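Local coordinates for protein argonaute (Aquifex aeolicus, PDB 1YVU), which uses short single-stranded DNA guides to bind complementary RNA targets and cleave them with the help of divalent metal ions, at residues D198-K203 with A239-L244; A628-V633 with P672-A677. One frame throughout, in Å; residues are numbered along the deposited sequence.

Contact 1 (D198-K203 with A239-L244); sequences DVFKAK and AFLVVL
Phe200 and Leu241 face each other as a hydrogen-bonded pair of two antiparallel strands in the PAZ domain. Phe200 CG sits between the backbone N and the carbonyl carbon (chi1 69°), and the end of the ring comes nearer strand 240-244. From CB outward, CD2 comes near Leu241 O. CE2 then meets Val243 CG2 at 3.8 Å, with that methyl at the ring edge. CZ touches Leu241 CB at 3.9 Å, and this CB lies over one face, offset toward the rim, as a CH-pi contact. CE1 reaches Leu241 CD1.

Leu241 N bonds to Phe200 O at 2.9 Å, and Phe200 N to Leu241 O at 3.2 Å. Val243 N gives a nearly straight bond to Asp198 O; the return bond from Asp198 N is weak. Ala202 N also bonds to Ala239 O at 2.8 Å, with the donor tilted from the carbonyl plane. On the sheet face opposite Phe200, Val199 CG1 meets Phe240 CD2 at 4.1 Å. Lys201 CG lies against Phe240 CE2. Helix 169-175 covers Val199 and Phe240, while helix 220-231 covers Leu241. These are neighbouring antiparallel strands of the five-stranded PAZ sheet: backbone bonds set the register, and Phe200 lies over Leu241 on one face.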
ATOM      1  N   ASP A 198       0.542  10.683 -20.149  1.00 74.21           N
ATOM      2  CA  ASP A 198       0.716  11.576 -21.312  1.00 74.01           C
ATOM      3  C   ASP A 198      -0.115  12.860 -21.233  1.00 69.81           C
ATOM      4  O   ASP A 198      -1.270  12.836 -20.798  1.00 67.29           O
ATOM      5  CB  ASP A 198       0.324  10.848 -22.610  1.00 78.67           C
ATOM      6  CG  ASP A 198       1.527  10.406 -23.448  1.00 82.61           C
ATOM      7  OD1 ASP A 198       2.669  10.323 -22.934  1.00 78.03           O
ATOM      8  OD2 ASP A 198       1.308  10.123 -24.648  1.00 84.60           O
ATOM      9  N   VAL A 199       0.496  13.969 -21.662  1.00 66.04           N
ATOM     10  CA  VAL A 199      -0.149  15.283 -21.709  1.00 56.71           C
ATOM     11  C   VAL A 199      -0.006  15.825 -23.126  1.00 57.71           C
ATOM     12  O   VAL A 199       1.073  15.740 -23.744  1.00 58.32           O
ATOM     13  CB  VAL A 199       0.461  16.317 -20.685  1.00 55.17           C
ATOM     14  CG1 VAL A 199      -0.136  17.706 -20.881  1.00 49.99           C
ATOM     15  CG2 VAL A 199       0.164  15.908 -19.263  1.00 53.49           C
ATOM     16  N   PHE A 200      -1.126  16.330 -23.642  1.00 57.34           N
ATOM     17  CA  PHE A 200      -1.180  16.939 -24.961  1.00 55.74           C
ATOM     18  C   PHE A 200      -2.252  18.032 -25.004  1.00 55.47           C
ATOM     19  O   PHE A 200      -3.134  18.069 -24.147  1.00 54.31           O
ATOM     20  CB  PHE A 200      -1.356  15.882 -26.075  1.00 62.75           C
ATOM     21  CG  PHE A 200      -2.696  15.202 -26.097  1.00 60.00           C
ATOM     22  CD1 PHE A 200      -3.706  15.646 -26.985  1.00 61.35           C
ATOM     23  CD2 PHE A 200      -2.946  14.086 -25.275  1.00 61.87           C
ATOM     24  CE1 PHE A 200      -4.958  14.988 -27.060  1.00 66.13           C
ATOM     25  CE2 PHE A 200      -4.198  13.406 -25.334  1.00 64.32           C
ATOM     26  CZ  PHE A 200      -5.206  13.856 -26.231  1.00 62.14           C
ATOM     27  N   LYS A 201      -2.152  18.913 -25.999  1.00 53.86           N
ATOM     28  CA  LYS A 201      -3.080  20.027 -26.190  1.00 51.74           C
ATOM     29  C   LYS A 201      -4.435  19.603 -26.759  1.00 51.29           C
ATOM     30  O   LYS A 201      -4.529  18.617 -27.506  1.00 49.43           O
ATOM     31  CB  LYS A 201      -2.448  21.090 -27.100  1.00 53.65           C
ATOM     32  CG  LYS A 201      -1.189  21.735 -26.549  1.00 58.80           C
ATOM     33  CD  LYS A 201      -0.448  22.553 -27.603  1.00 59.26           C
ATOM     34  CE  LYS A 201       1.010  22.803 -27.179  1.00 61.11           C
ATOM     35  NZ  LYS A 201       1.927  23.167 -28.311  1.00 61.00           N
ATOM     36  N   ALA A 202      -5.474  20.363 -26.406  1.00 49.76           N
ATOM     37  CA  ALA A 202      -6.836  20.104 -26.854  1.00 48.84           C
ATOM     38  C   ALA A 202      -7.093  20.653 -28.248  1.00 48.76           C
ATOM     39  O   ALA A 202      -8.080  20.277 -28.892  1.00 44.04           O
ATOM     40  CB  ALA A 202      -7.818  20.657 -25.875  1.00 43.36           C
ATOM     41  N   LYS A 203      -6.188  21.524 -28.713  1.00 51.27           N
ATOM     42  CA  LYS A 203      -6.250  22.095 -30.066  1.00 59.19           C
ATOM     43  C   LYS A 203      -6.093  20.925 -31.045  1.00 64.39           C
ATOM     44  O   LYS A 203      -6.758  20.888 -32.091  1.00 67.88           O
ATOM     45  CB  LYS A 203      -5.058  23.019 -30.374  1.00 60.15           C
ATOM     46  CG  LYS A 203      -4.699  24.088 -29.391  1.00 66.38           C
ATOM     47  CD  LYS A 203      -4.096  25.302 -30.130  1.00 71.74           C
ATOM     48  CE  LYS A 203      -3.503  26.366 -29.181  1.00 68.91           C
ATOM     49  NZ  LYS A 203      -4.041  27.740 -29.428  1.00 58.08           N
ATOM     50  N   ALA A 239      -6.284  24.619 -23.413  1.00 31.71           N
ATOM     51  CA  ALA A 239      -6.502  23.406 -22.640  1.00 29.26           C
ATOM     52  C   ALA A 239      -5.697  22.198 -23.000  1.00 29.30           C
ATOM     53  O   ALA A 239      -5.273  22.019 -24.147  1.00 36.21           O
ATOM     54  CB  ALA A 239      -7.949  23.038 -22.624  1.00 29.98           C
ATOM     55  N   PHE A 240      -5.500  21.374 -21.983  1.00 29.07           N
ATOM     56  CA  PHE A 240      -4.771  20.135 -22.108  1.00 29.54           C
ATOM     57  C   PHE A 240      -5.648  18.959 -21.730  1.00 29.55           C
ATOM     58  O   PHE A 240      -6.625  19.072 -20.970  1.00 26.89           O
ATOM     59  CB  PHE A 240      -3.556  20.112 -21.192  1.00 27.61           C
ATOM     60  CG  PHE A 240      -2.548  21.169 -21.473  1.00 29.22           C
ATOM     61  CD1 PHE A 240      -2.358  22.230 -20.565  1.00 27.53           C
ATOM     62  CD2 PHE A 240      -1.704  21.068 -22.590  1.00 27.76           C
ATOM     63  CE1 PHE A 240      -1.321  23.187 -20.750  1.00 32.24           C
ATOM     64  CE2 PHE A 240      -0.659  22.007 -22.803  1.00 33.47           C
ATOM     65  CZ  PHE A 240      -0.464  23.074 -21.876  1.00 36.29           C
ATOM     66  N   LEU A 241      -5.331  17.833 -22.346  1.00 27.24           N
ATOM     67  CA  LEU A 241      -6.024  16.598 -22.070  1.00 28.63           C
ATOM     68  C   LEU A 241      -4.923  15.727 -21.561  1.00 30.14           C
ATOM     69  O   LEU A 241      -3.791  15.776 -22.049  1.00 25.90           O
ATOM     70  CB  LEU A 241      -6.676  15.998 -23.313  1.00 21.53           C
ATOM     71  CG  LEU A 241      -7.654  16.889 -24.078  1.00 26.19           C
ATOM     72  CD1 LEU A 241      -8.253  16.165 -25.230  1.00 25.07           C
ATOM     73  CD2 LEU A 241      -8.725  17.391 -23.172  1.00 27.89           C
ATOM     74  N   VAL A 242      -5.256  15.037 -20.478  1.00 31.68           N
ATOM     75  CA  VAL A 242      -4.347  14.161 -19.756  1.00 36.26           C
ATOM     76  C   VAL A 242      -4.800  12.709 -19.816  1.00 35.89           C
ATOM     77  O   VAL A 242      -5.956  12.391 -19.509  1.00 38.25           O
ATOM     78  CB  VAL A 242      -4.268  14.603 -18.266  1.00 34.45           C
ATOM     79  CG1 VAL A 242      -3.220  13.797 -17.509  1.00 25.99           C
ATOM     80  CG2 VAL A 242      -3.990  16.133 -18.158  1.00 30.50           C
ATOM     81  N   VAL A 243      -3.868  11.838 -20.202  1.00 39.47           N
ATOM     82  CA  VAL A 243      -4.126  10.399 -20.284  1.00 41.80           C
ATOM     83  C   VAL A 243      -3.524   9.745 -19.033  1.00 42.07           C
ATOM     84  O   VAL A 243      -2.346   9.943 -18.713  1.00 40.37           O
ATOM     85  CB  VAL A 243      -3.534   9.752 -21.580  1.00 33.32           C
ATOM     86  CG1 VAL A 243      -4.044   8.307 -21.735  1.00 27.38           C
ATOM     87  CG2 VAL A 243      -3.915  10.565 -22.804  1.00 29.81           C
ATOM     88  N   LEU A 244      -4.362   9.014 -18.306  1.00 49.06           N
ATOM     89  CA  LEU A 244      -3.933   8.345 -17.089  1.00 56.47           C
ATOM     90  C   LEU A 244      -3.568   6.868 -17.291  1.00 61.01           C
ATOM     91  O   LEU A 244      -3.857   6.293 -18.344  1.00 62.68           O
ATOM     92  CB  LEU A 244      -4.968   8.549 -15.977  1.00 59.70           C
ATOM     93  CG  LEU A 244      -5.351  10.002 -15.624  1.00 57.85           C
ATOM     94  CD1 LEU A 244      -6.251  10.022 -14.403  1.00 57.85           C
ATOM     95  CD2 LEU A 244      -4.137  10.858 -15.342  1.00 54.03           C
TER

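Contact 2 (A628-V633 with P672-A677); sequences ATYNQV and PIKLPA
Thr629 OG1 donates a hydrogen bond to Lys674 O at 2.8 Å, joining two loops of the PIWI domain. The hydroxyl lies in the carbonyl plane, on a lone pair, with a C=O...donor angle of 129°. A chi1 of 40° sets Thr629 OG1 between the backbone N and the carbonyl carbon, where it meets Lys674 O. Thr629 CG2 also comes within 3.5 Å of Lys674 O. An alanine in place of Thr629 would probably leave Lys674 O without this hydroxyl partner and the two loops less firmly joined here.

The apolar contacts centre on Tyr630. Lys674 CG meets its ring at CE2, 3.8 Å away; Lys674 CB and CD lie close to the same atom. Lys674 CG is anti to the backbone N (chi1 177°), and the chain runs on extended, so its methylenes pass the ring while the amino end leads away. Pro672 CB meets the ring at Tyr630 CD1, also at 3.8 Å. Both neighbours come from the same side of the ring plane. Farther out, Val633 CG2 touches Pro672 CG at 3.7 Å, but Val633 is poorly ordered.

Outside the two loops, Tyr630 O is hydrogen-bonded to His638, whose ring also meets the tyrosine ring. Thr629 packs on Ile659 of helix 652-661 and on Ile641. Segment 628-633 belongs to the PIWI box, which is exposed on the protein surface. The Lys674 side chain is about 10 Å from that of Asp683, which binds the calcium ion in this structure, so the contact lies near the metal site without forming part of it. A hydroxyl-to-carbonyl bond from the buried Thr629 joins the loops, and carbon contacts continue toward the more exposed Pro672 and Val633.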
ATOM      1  N   ALA A 628      -2.767  -6.546  14.067  1.00 18.05           N
ATOM      2  CA  ALA A 628      -1.875  -5.517  14.555  1.00 17.63           C
ATOM      3  C   ALA A 628      -0.471  -6.147  14.608  1.00 20.29           C
ATOM      4  O   ALA A 628      -0.207  -7.026  15.454  1.00 14.79           O
ATOM      5  CB  ALA A 628      -2.306  -5.092  15.892  1.00 13.54           C
ATOM      6  N   THR A 629       0.404  -5.691  13.704  1.00 15.50           N
ATOM      7  CA  THR A 629       1.774  -6.190  13.592  1.00 19.34           C
ATOM      8  C   THR A 629       2.849  -5.521  14.414  1.00 26.61           C
ATOM      9  O   THR A 629       3.992  -6.003  14.445  1.00 27.41           O
ATOM     10  CB  THR A 629       2.249  -6.088  12.183  1.00 15.76           C
ATOM     11  OG1 THR A 629       1.797  -4.844  11.610  1.00 17.31           O
ATOM     12  CG2 THR A 629       1.759  -7.265  11.392  1.00 18.96           C
ATOM     13  N   TYR A 630       2.523  -4.362  14.988  1.00 32.97           N
ATOM     14  CA  TYR A 630       3.460  -3.569  15.792  1.00 32.57           C
ATOM     15  C   TYR A 630       2.696  -2.748  16.835  1.00 33.56           C
ATOM     16  O   TYR A 630       1.536  -2.405  16.614  1.00 32.85           O
ATOM     17  CB  TYR A 630       4.327  -2.657  14.884  1.00 32.06           C
ATOM     18  CG  TYR A 630       3.627  -1.482  14.193  1.00 33.33           C
ATOM     19  CD1 TYR A 630       3.976  -0.155  14.511  1.00 39.01           C
ATOM     20  CD2 TYR A 630       2.664  -1.686  13.182  1.00 34.01           C
ATOM     21  CE1 TYR A 630       3.393   0.954  13.835  1.00 42.33           C
ATOM     22  CE2 TYR A 630       2.066  -0.588  12.497  1.00 40.24           C
ATOM     23  CZ  TYR A 630       2.444   0.731  12.826  1.00 46.82           C
ATOM     24  OH  TYR A 630       1.926   1.817  12.139  1.00 44.60           O
ATOM     25  N   ASN A 631       3.377  -2.400  17.932  1.00 39.82           N
ATOM     26  CA  ASN A 631       2.817  -1.614  19.042  1.00 40.64           C
ATOM     27  C   ASN A 631       2.678  -0.127  18.672  1.00 47.03           C
ATOM     28  O   ASN A 631       3.460   0.381  17.860  1.00 45.06           O
ATOM     29  CB  ASN A 631       3.726  -1.736  20.269  1.00 41.99           C
ATOM     30  CG  ASN A 631       4.150  -3.170  20.562  1.00 34.94           C
ATOM     31  OD1 ASN A 631       3.326  -4.014  20.872  1.00 39.56           O
ATOM     32  ND2 ASN A 631       5.448  -3.437  20.487  1.00 31.69           N
ATOM     33  N   GLN A 632       1.697   0.565  19.265  1.00 49.64           N
ATOM     34  CA  GLN A 632       1.461   1.999  18.992  1.00 61.01           C
ATOM     35  C   GLN A 632       2.565   2.849  19.609  1.00 67.23           C
ATOM     36  O   GLN A 632       2.613   3.000  20.837  1.00 68.65           O
ATOM     37  CB  GLN A 632       0.128   2.485  19.579  1.00 58.97           C
ATOM     38  CG  GLN A 632      -1.141   1.878  19.020  1.00 65.26           C
ATOM     39  CD  GLN A 632      -2.403   2.551  19.577  1.00 72.46           C
ATOM     40  OE1 GLN A 632      -2.726   2.417  20.761  1.00 65.28           O
ATOM     41  NE2 GLN A 632      -3.118   3.274  18.716  1.00 68.13           N
ATOM     42  N   VAL A 633       3.457   3.383  18.772  1.00 72.62           N
ATOM     43  CA  VAL A 633       4.559   4.227  19.256  1.00 75.77           C
ATOM     44  C   VAL A 633       4.228   5.722  19.113  1.00 82.40           C
ATOM     45  O   VAL A 633       4.189   6.443  20.120  1.00 82.51           O
ATOM     46  CB  VAL A 633       5.911   3.844  18.587  1.00 71.85           C
ATOM     47  CG1 VAL A 633       7.044   4.716  19.102  1.00 72.42           C
ATOM     48  CG2 VAL A 633       6.245   2.398  18.911  1.00 75.23           C
ATOM     49  N   PRO A 672       9.935   0.498  15.162  1.00 52.98           N
ATOM     50  CA  PRO A 672       9.001  -0.542  14.757  1.00 45.58           C
ATOM     51  C   PRO A 672       8.889  -0.688  13.254  1.00 42.16           C
ATOM     52  O   PRO A 672       9.077   0.265  12.488  1.00 41.02           O
ATOM     53  CB  PRO A 672       7.682  -0.100  15.382  1.00 51.78           C
ATOM     54  CG  PRO A 672       7.887   1.366  15.797  1.00 50.82           C
ATOM     55  CD  PRO A 672       9.223   1.795  15.314  1.00 51.36           C
ATOM     56  N   ILE A 673       8.668  -1.929  12.855  1.00 42.40           N
ATOM     57  CA  ILE A 673       8.501  -2.304  11.464  1.00 38.22           C
ATOM     58  C   ILE A 673       7.201  -3.084  11.376  1.00 28.32           C
ATOM     59  O   ILE A 673       7.010  -4.101  12.030  1.00 31.61           O
ATOM     60  CB  ILE A 673       9.734  -3.066  10.954  1.00 39.37           C
ATOM     61  CG1 ILE A 673      10.890  -2.054  10.825  1.00 39.16           C
ATOM     62  CG2 ILE A 673       9.406  -3.800   9.644  1.00 41.47           C
ATOM     63  CD1 ILE A 673      12.131  -2.509  10.145  1.00 54.42           C
ATOM     64  N   LYS A 674       6.301  -2.508  10.599  1.00 27.83           N
ATOM     65  CA  LYS A 674       4.951  -2.975  10.351  1.00 20.34           C
ATOM     66  C   LYS A 674       4.883  -4.271   9.587  1.00 24.58           C
ATOM     67  O   LYS A 674       4.021  -5.104   9.860  1.00 20.86           O
ATOM     68  CB  LYS A 674       4.256  -1.883   9.548  1.00 23.04           C
ATOM     69  CG  LYS A 674       2.840  -2.115   9.072  1.00 17.89           C
ATOM     70  CD  LYS A 674       2.406  -0.826   8.431  1.00 21.56           C
ATOM     71  CE  LYS A 674       1.279  -1.028   7.477  1.00 25.42           C
ATOM     72  NZ  LYS A 674       1.106   0.168   6.559  1.00 30.34           N
ATOM     73  N   LEU A 675       5.806  -4.447   8.651  1.00 20.40           N
ATOM     74  CA  LEU A 675       5.796  -5.611   7.781  1.00 19.21           C
ATOM     75  C   LEU A 675       6.743  -6.787   8.090  1.00 14.45           C
ATOM     76  O   LEU A 675       7.831  -6.580   8.649  1.00 18.01           O
ATOM     77  CB  LEU A 675       5.984  -5.137   6.328  1.00 23.86           C
ATOM     78  CG  LEU A 675       4.882  -4.320   5.627  1.00 25.30           C
ATOM     79  CD1 LEU A 675       5.245  -4.095   4.167  1.00 29.71           C
ATOM     80  CD2 LEU A 675       3.542  -5.049   5.701  1.00 30.39           C
ATOM     81  N   PRO A 676       6.317  -8.051   7.784  1.00 12.44           N
ATOM     82  CA  PRO A 676       7.144  -9.244   8.017  1.00 10.59           C
ATOM     83  C   PRO A 676       8.347  -9.090   7.119  1.00 10.85           C
ATOM     84  O   PRO A 676       8.218  -8.519   6.034  1.00 11.14           O
ATOM     85  CB  PRO A 676       6.294 -10.367   7.446  1.00  8.35           C
ATOM     86  CG  PRO A 676       4.965  -9.874   7.575  1.00 12.44           C
ATOM     87  CD  PRO A 676       4.989  -8.459   7.288  1.00  6.31           C
ATOM     88  N   ALA A 677       9.490  -9.625   7.532  1.00 10.24           N
ATOM     89  CA  ALA A 677      10.709  -9.525   6.729  1.00 13.94           C
ATOM     90  C   ALA A 677      10.571  -9.997   5.288  1.00 14.01           C
ATOM     91  O   ALA A 677      11.226  -9.451   4.388  1.00 16.63           O
ATOM     92  CB  ALA A 677      11.865 -10.227   7.404  1.00 10.32           C
TER

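In the fold
Contact 1 and contact 2 lie on opposite sides of the chain's centre, in the PAZ and PIWI domains. Their centres are about 42 Å apart and they do not touch. They share no secondary-structure element. Contact 1 is partly buried and joins neighbouring strands of an antiparallel sheet, so repeated backbone bonds carry it. Contact 2 is a surface contact between loops. It has no strand pairing and depends on a side-chain hydroxyl and an aromatic ring. Contact 1 lies away from the annotated sites, whereas contact 2 lies nearer the metal site, where the catalytic residues probably sit. Each belongs to a different lobe of the protein.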